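Local coordinates for Trypsin/chymotrypsin inhibitor (Alocasia macrorrhizos, PDB 5YCZ), which inhibits the serine proteases trypsin and alpha-chymotrypsin as a Kunitz-type plant protein that forms a homodimer, at residues Pro128-Thr140 with Cys147-Glu159. Sequence-based numbering, arbitrary orientation.
Sequences PRDYQIEVCPCST and CRMGCLGTLGLAE
An antiparallel strand pair of the Kunitz (STI-type) beta-trefoil, 131-135 against 153-159, is extended by two disulfides that tie the connecting loop back on itself. The strands splay, their N-to-C directions 124° apart, and pair over a short length. I133 O accepts from L155 N at 3.0 Å, and V135 N gives its hydrogen to G153 O at 2.8 Å in a nearly straight bond (169°). V135 O takes L152 N rather than G153 N, with a more bent N-H (138°), so L152 and G153 together face V135, consistent with a beta bulge. At I133/L155 the second bond is made through a water, which accepts from I133 N and donates to L155 O. E134 and T154 form a non-hydrogen-bonded pair, V135 and G153 a hydrogen-bonded one. With CG2 of T154 turned anti to the backbone N, the methyl lies against I133 O and Q132 CB. On the V135 side the contact is apolar. V135 forks between two leucines, CG1 against L152 CD1 and CG2 against L155 CD2 (3.6 Å), while F92 and I168 close over the valine. Separately, I133 CG2 meets L155 CD1. G153 has a positive phi, a backbone shape glycine readily takes. In the loop, P137 CG and CD both rest against L152 CG. The C136-C151 disulfide follows directly on the ladder; C138-C147 closes a smaller loop inside it, so the two bonds are nested. M149 folds back over this inner bridge, placing its CG 3.4 Å from C138 SG.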
ATOM      1  N   PRO A 128     -14.377   2.304  26.723  1.00 82.51           N
ATOM      2  CA  PRO A 128     -14.459   1.547  25.454  1.00 80.07           C
ATOM      3  C   PRO A 128     -13.190   0.849  24.937  1.00 78.18           C
ATOM      4  O   PRO A 128     -12.519   0.078  25.635  1.00 78.92           O
ATOM      5  CB  PRO A 128     -14.870   2.632  24.439  1.00 72.36           C
ATOM      6  CG  PRO A 128     -14.353   3.902  25.019  1.00 62.06           C
ATOM      7  CD  PRO A 128     -14.604   3.745  26.484  1.00 77.03           C
ATOM      8  N   ARG A 129     -12.889   1.111  23.671  1.00 72.39           N
ATOM      9  CA  ARG A 129     -11.721   0.552  22.997  1.00 64.64           C
ATOM     10  C   ARG A 129     -10.903   1.700  22.410  1.00 55.35           C
ATOM     11  O   ARG A 129     -10.875   1.890  21.195  1.00 52.70           O
ATOM     12  CB  ARG A 129     -12.141  -0.452  21.915  1.00 64.01           C
ATOM     13  CG  ARG A 129     -12.636  -1.788  22.464  1.00 69.49           C
ATOM     14  CD  ARG A 129     -13.585  -2.478  21.477  1.00 68.34           C
ATOM     15  NE  ARG A 129     -14.974  -2.043  21.626  1.00 67.07           N
ATOM     16  CZ  ARG A 129     -15.893  -2.706  22.324  1.00 79.80           C
ATOM     17  NH1 ARG A 129     -15.575  -3.839  22.945  1.00 77.69           N
ATOM     18  NH2 ARG A 129     -17.135  -2.235  22.401  1.00 85.21           N
ATOM     19  N   ASP A 130     -10.247   2.466  23.277  1.00 50.59           N
ATOM     20  CA  ASP A 130      -9.301   3.483  22.847  1.00 47.79           C
ATOM     21  C   ASP A 130      -7.904   2.900  22.787  1.00 46.61           C
ATOM     22  O   ASP A 130      -7.547   2.007  23.561  1.00 47.26           O
ATOM     23  CB  ASP A 130      -9.300   4.680  23.790  1.00 49.66           C
ATOM     24  CG  ASP A 130     -10.656   5.310  23.911  1.00 49.01           C
ATOM     25  OD1 ASP A 130     -11.625   4.692  23.418  1.00 51.31           O
ATOM     26  OD2 ASP A 130     -10.742   6.424  24.479  1.00 49.28           O
ATOM     27  N   TYR A 131      -7.109   3.407  21.853  1.00 42.18           N
ATOM     28  CA  TYR A 131      -5.753   2.922  21.716  1.00 35.79           C
ATOM     29  C   TYR A 131      -4.825   4.090  21.452  1.00 35.75           C
ATOM     30  O   TYR A 131      -5.248   5.222  21.199  1.00 32.45           O
ATOM     31  CB  TYR A 131      -5.653   1.866  20.614  1.00 40.64           C
ATOM     32  CG  TYR A 131      -6.527   0.651  20.860  1.00 43.37           C
ATOM     33  CD1 TYR A 131      -6.010  -0.487  21.475  1.00 41.55           C
ATOM     34  CD2 TYR A 131      -7.872   0.641  20.481  1.00 44.55           C
ATOM     35  CE1 TYR A 131      -6.810  -1.598  21.708  1.00 46.52           C
ATOM     36  CE2 TYR A 131      -8.680  -0.468  20.716  1.00 48.63           C
ATOM     37  CZ  TYR A 131      -8.144  -1.579  21.332  1.00 45.84           C
ATOM     38  OH  TYR A 131      -8.937  -2.671  21.563  1.00 50.53           O
ATOM     39  N   GLN A 132      -3.540   3.803  21.559  1.00 37.51           N
ATOM     40  CA  GLN A 132      -2.499   4.700  21.097  1.00 31.37           C
ATOM     41  C   GLN A 132      -1.501   3.891  20.274  1.00 33.76           C
ATOM     42  O   GLN A 132      -1.521   2.654  20.274  1.00 27.28           O
ATOM     43  CB  GLN A 132      -1.793   5.381  22.264  1.00 28.03           C
ATOM     44  CG  GLN A 132      -2.690   5.819  23.378  1.00 34.93           C
ATOM     45  CD  GLN A 132      -1.952   5.793  24.692  1.00 39.79           C
ATOM     46  OE1 GLN A 132      -0.998   5.023  24.859  1.00 32.16           O
ATOM     47  NE2 GLN A 132      -2.374   6.637  25.632  1.00 39.34           N
ATOM     48  N   ILE A 133      -0.620   4.600  19.567  1.00 29.03           N
ATOM     49  CA  ILE A 133       0.465   3.990  18.812  1.00 21.78           C
ATOM     50  C   ILE A 133       1.779   4.346  19.478  1.00 23.76           C
ATOM     51  O   ILE A 133       2.012   5.502  19.851  1.00 22.12           O
ATOM     52  CB  ILE A 133       0.462   4.451  17.356  1.00 24.32           C
ATOM     53  CG1 ILE A 133      -0.912   4.148  16.760  1.00 28.05           C
ATOM     54  CG2 ILE A 133       1.615   3.796  16.600  1.00 20.41           C
ATOM     55  CD1 ILE A 133      -0.906   4.052  15.262  1.00 26.65           C
ATOM     56  N   GLU A 134       2.632   3.353  19.636  1.00 25.90           N
ATOM     57  CA  GLU A 134       3.946   3.566  20.195  1.00 25.25           C
ATOM     58  C   GLU A 134       4.968   3.304  19.115  1.00 24.80           C
ATOM     59  O   GLU A 134       4.751   2.460  18.245  1.00 29.54           O
ATOM     60  CB  GLU A 134       4.184   2.649  21.380  1.00 28.70           C
ATOM     61  CG  GLU A 134       3.397   3.082  22.603  1.00 40.43           C
ATOM     62  CD  GLU A 134       4.121   2.750  23.880  1.00 48.23           C
ATOM     63  OE1 GLU A 134       5.039   3.525  24.265  1.00 47.50           O
ATOM     64  OE2 GLU A 134       3.782   1.701  24.476  1.00 49.94           O
ATOM     65  N   VAL A 135       6.063   4.057  19.166  1.00 21.20           N
ATOM     66  CA  VAL A 135       7.234   3.831  18.326  1.00 23.59           C
ATOM     67  C   VAL A 135       8.151   2.846  19.050  1.00 25.12           C
ATOM     68  O   VAL A 135       8.723   3.180  20.087  1.00 29.42           O
ATOM     69  CB  VAL A 135       7.957   5.151  18.049  1.00 23.82           C
ATOM     70  CG1 VAL A 135       9.003   4.972  16.973  1.00 22.67           C
ATOM     71  CG2 VAL A 135       6.943   6.222  17.694  1.00 21.73           C
ATOM     72  N   CYS A 136       8.304   1.628  18.526  1.00 25.74           N
ATOM     73  CA  CYS A 136       9.057   0.588  19.240  1.00 33.47           C
ATOM     74  C   CYS A 136      10.114  -0.042  18.345  1.00 25.55           C
ATOM     75  O   CYS A 136       9.892  -1.098  17.749  1.00 24.58           O
ATOM     76  CB  CYS A 136       8.127  -0.494  19.796  1.00 34.74           C
ATOM     77  SG  CYS A 136       6.983   0.072  21.079  1.00 57.80           S
ATOM     78  N   PRO A 137      11.286   0.570  18.251  1.00 24.31           N
ATOM     79  CA  PRO A 137      12.307   0.065  17.326  1.00 26.32           C
ATOM     80  C   PRO A 137      12.667  -1.392  17.523  1.00 30.16           C
ATOM     81  O   PRO A 137      13.155  -2.021  16.579  1.00 32.80           O
ATOM     82  CB  PRO A 137      13.502   0.978  17.611  1.00 23.58           C
ATOM     83  CG  PRO A 137      12.882   2.243  18.026  1.00 25.44           C
ATOM     84  CD  PRO A 137      11.646   1.878  18.807  1.00 26.87           C
ATOM     85  N   CYS A 138      12.430  -1.969  18.691  1.00 27.40           N
ATOM     86  CA  CYS A 138      12.801  -3.356  18.937  1.00 31.04           C
ATOM     87  C   CYS A 138      11.587  -4.257  18.789  1.00 31.53           C
ATOM     88  O   CYS A 138      10.553  -4.018  19.421  1.00 29.93           O
ATOM     89  CB  CYS A 138      13.407  -3.520  20.329  1.00 37.63           C
ATOM     90  SG  CYS A 138      15.014  -2.754  20.466  1.00 46.85           S
ATOM     91  N   SER A 139      11.721  -5.301  17.973  1.00 33.39           N
ATOM     92  CA  SER A 139      10.602  -6.211  17.774  1.00 33.45           C
ATOM     93  C   SER A 139      10.143  -6.787  19.105  1.00 33.94           C
ATOM     94  O   SER A 139      10.902  -6.870  20.077  1.00 35.01           O
ATOM     95  CB  SER A 139      10.974  -7.342  16.818  1.00 31.81           C
ATOM     96  OG  SER A 139      10.933  -6.918  15.464  1.00 33.45           O
ATOM     97  N   THR A 140       8.868  -7.160  19.140  1.00 36.22           N
ATOM     98  CA  THR A 140       8.261  -7.706  20.341  1.00 36.28           C
ATOM     99  C   THR A 140       7.027  -8.498  19.941  1.00 35.71           C
ATOM    100  O   THR A 140       6.433  -8.266  18.883  1.00 35.42           O
ATOM    101  CB  THR A 140       7.917  -6.600  21.334  1.00 35.18           C
ATOM    102  OG1 THR A 140       7.747  -7.184  22.627  1.00 55.46           O
ATOM    103  CG2 THR A 140       6.662  -5.906  20.939  1.00 31.47           C
ATOM    104  N   CYS A 147      16.315  -6.905  19.993  1.00 49.00           N
ATOM    105  CA  CYS A 147      17.024  -5.981  20.870  1.00 45.68           C
ATOM    106  C   CYS A 147      16.150  -5.616  22.064  1.00 48.23           C
ATOM    107  O   CYS A 147      14.916  -5.621  21.988  1.00 46.76           O
ATOM    108  CB  CYS A 147      17.449  -4.710  20.119  1.00 45.43           C
ATOM    109  SG  CYS A 147      16.161  -3.808  19.136  1.00 56.83           S
ATOM    110  N   ARG A 148      16.802  -5.280  23.176  1.00 50.79           N
ATOM    111  CA  ARG A 148      16.120  -5.238  24.461  1.00 54.43           C
ATOM    112  C   ARG A 148      15.637  -3.853  24.873  1.00 42.16           C
ATOM    113  O   ARG A 148      14.752  -3.755  25.730  1.00 42.84           O
ATOM    114  CB  ARG A 148      17.039  -5.806  25.549  1.00 59.20           C
ATOM    115  CG  ARG A 148      16.850  -7.306  25.800  1.00 62.38           C
ATOM    116  CD  ARG A 148      17.456  -8.157  24.676  1.00 67.85           C
ATOM    117  NE  ARG A 148      17.265  -9.598  24.881  1.00 72.16           N
ATOM    118  CZ  ARG A 148      17.729 -10.545  24.063  1.00 72.69           C
ATOM    119  NH1 ARG A 148      18.418 -10.213  22.975  1.00 60.95           N
ATOM    120  NH2 ARG A 148      17.501 -11.829  24.332  1.00 72.07           N
ATOM    121  N   MET A 149      16.181  -2.787  24.303  1.00 45.49           N
ATOM    122  CA  MET A 149      15.770  -1.458  24.730  1.00 46.84           C
ATOM    123  C   MET A 149      14.282  -1.230  24.459  1.00 47.39           C
ATOM    124  O   MET A 149      13.647  -1.921  23.651  1.00 48.81           O
ATOM    125  CB  MET A 149      16.600  -0.403  24.027  1.00 39.35           C
ATOM    126  CG  MET A 149      16.364  -0.370  22.559  1.00 43.94           C
ATOM    127  SD  MET A 149      17.898   0.011  21.696  1.00 78.88           S
ATOM    128  CE  MET A 149      18.553  -1.638  21.414  1.00 51.77           C
ATOM    129  N   GLY A 150      13.720  -0.249  25.158  1.00 45.94           N
ATOM    130  CA  GLY A 150      12.293  -0.011  25.123  1.00 42.75           C
ATOM    131  C   GLY A 150      11.876   0.802  23.915  1.00 36.74           C
ATOM    132  O   GLY A 150      12.615   0.973  22.943  1.00 36.54           O
ATOM    133  N   CYS A 151      10.658   1.319  23.989  1.00 35.96           N
ATOM    134  CA  CYS A 151      10.131   2.095  22.882  1.00 32.40           C
ATOM    135  C   CYS A 151      10.586   3.551  22.970  1.00 33.11           C
ATOM    136  O   CYS A 151      11.009   4.043  24.021  1.00 36.86           O
ATOM    137  CB  CYS A 151       8.620   1.997  22.873  1.00 33.47           C
ATOM    138  SG  CYS A 151       8.092   0.299  22.816  1.00 39.48           S
ATOM    139  N   LEU A 152      10.519   4.245  21.839  1.00 26.44           N
ATOM    140  CA  LEU A 152      10.795   5.671  21.898  1.00 24.08           C
ATOM    141  C   LEU A 152       9.687   6.407  22.617  1.00 30.29           C
ATOM    142  O   LEU A 152       9.950   7.430  23.260  1.00 33.92           O
ATOM    143  CB  LEU A 152      10.979   6.251  20.502  1.00 29.36           C
ATOM    144  CG  LEU A 152      12.051   5.614  19.619  1.00 30.86           C
ATOM    145  CD1 LEU A 152      12.236   6.421  18.339  1.00 27.11           C
ATOM    146  CD2 LEU A 152      13.381   5.465  20.386  1.00 26.13           C
ATOM    147  N   GLY A 153       8.444   5.916  22.521  1.00 27.44           N
ATOM    148  CA  GLY A 153       7.326   6.534  23.196  1.00 27.15           C
ATOM    149  C   GLY A 153       6.101   6.613  22.303  1.00 25.66           C
ATOM    150  O   GLY A 153       6.020   5.983  21.251  1.00 23.99           O
ATOM    151  N   THR A 154       5.138   7.416  22.733  1.00 27.12           N
ATOM    152  CA  THR A 154       3.792   7.412  22.182  1.00 27.12           C
ATOM    153  C   THR A 154       3.602   8.577  21.217  1.00 23.46           C
ATOM    154  O   THR A 154       4.140   9.672  21.430  1.00 22.72           O
ATOM    155  CB  THR A 154       2.767   7.469  23.326  1.00 32.08           C
ATOM    156  OG1 THR A 154       3.176   6.572  24.375  1.00 39.14           O
ATOM    157  CG2 THR A 154       1.403   7.023  22.848  1.00 27.65           C
ATOM    158  N   LEU A 155       2.840   8.328  20.148  1.00 23.55           N
ATOM    159  CA  LEU A 155       2.557   9.354  19.151  1.00 20.11           C
ATOM    160  C   LEU A 155       1.498  10.314  19.661  1.00 22.37           C
ATOM    161  O   LEU A 155       0.446   9.890  20.159  1.00 23.19           O
ATOM    162  CB  LEU A 155       2.091   8.727  17.844  1.00 17.05           C
ATOM    163  CG  LEU A 155       3.133   7.894  17.107  1.00 21.17           C
ATOM    164  CD1 LEU A 155       2.613   7.414  15.765  1.00 18.14           C
ATOM    165  CD2 LEU A 155       4.435   8.666  16.927  1.00 18.56           C
ATOM    166  N   GLY A 156       1.777  11.609  19.547  1.00 21.75           N
ATOM    167  CA  GLY A 156       0.790  12.619  19.848  1.00 21.96           C
ATOM    168  C   GLY A 156       0.673  13.555  18.669  1.00 21.76           C
ATOM    169  O   GLY A 156       1.506  13.547  17.765  1.00 27.02           O
ATOM    170  N   LEU A 157      -0.388  14.356  18.669  1.00 20.52           N
ATOM    171  CA  LEU A 157      -0.537  15.353  17.617  1.00 18.88           C
ATOM    172  C   LEU A 157       0.465  16.483  17.817  1.00 24.09           C
ATOM    173  O   LEU A 157       0.676  16.954  18.939  1.00 26.62           O
ATOM    174  CB  LEU A 157      -1.960  15.905  17.605  1.00 22.99           C
ATOM    175  CG  LEU A 157      -3.077  14.881  17.404  1.00 26.73           C
ATOM    176  CD1 LEU A 157      -4.427  15.562  17.443  1.00 20.96           C
ATOM    177  CD2 LEU A 157      -2.860  14.111  16.112  1.00 18.23           C
ATOM    178  N   ALA A 158       1.071  16.931  16.719  1.00 18.07           N
ATOM    179  CA  ALA A 158       2.169  17.888  16.771  1.00 25.15           C
ATOM    180  C   ALA A 158       1.877  19.058  15.842  1.00 28.10           C
ATOM    181  O   ALA A 158       1.897  18.895  14.616  1.00 26.12           O
ATOM    182  CB  ALA A 158       3.486  17.221  16.377  1.00 25.12           C
ATOM    183  N   GLU A 159       1.627  20.236  16.418  1.00 31.56           N
ATOM    184  CA  GLU A 159       1.348  21.419  15.611  1.00 34.96           C
ATOM    185  C   GLU A 159       2.540  21.721  14.729  1.00 32.05           C
ATOM    186  O   GLU A 159       3.648  21.926  15.231  1.00 36.79           O
ATOM    187  CB  GLU A 159       1.037  22.626  16.495  1.00 38.31           C
ATOM    188  CG  GLU A 159      -0.321  22.579  17.150  1.00 43.80           C
ATOM    189  CD  GLU A 159      -1.445  22.915  16.186  1.00 58.44           C
ATOM    190  OE1 GLU A 159      -1.190  22.961  14.958  1.00 51.12           O
ATOM    191  OE2 GLU A 159      -2.584  23.147  16.666  1.00 63.46           O
TER
HETATM  192  O   HOH W   1      -1.063   7.621  19.826  1.00 24.27           O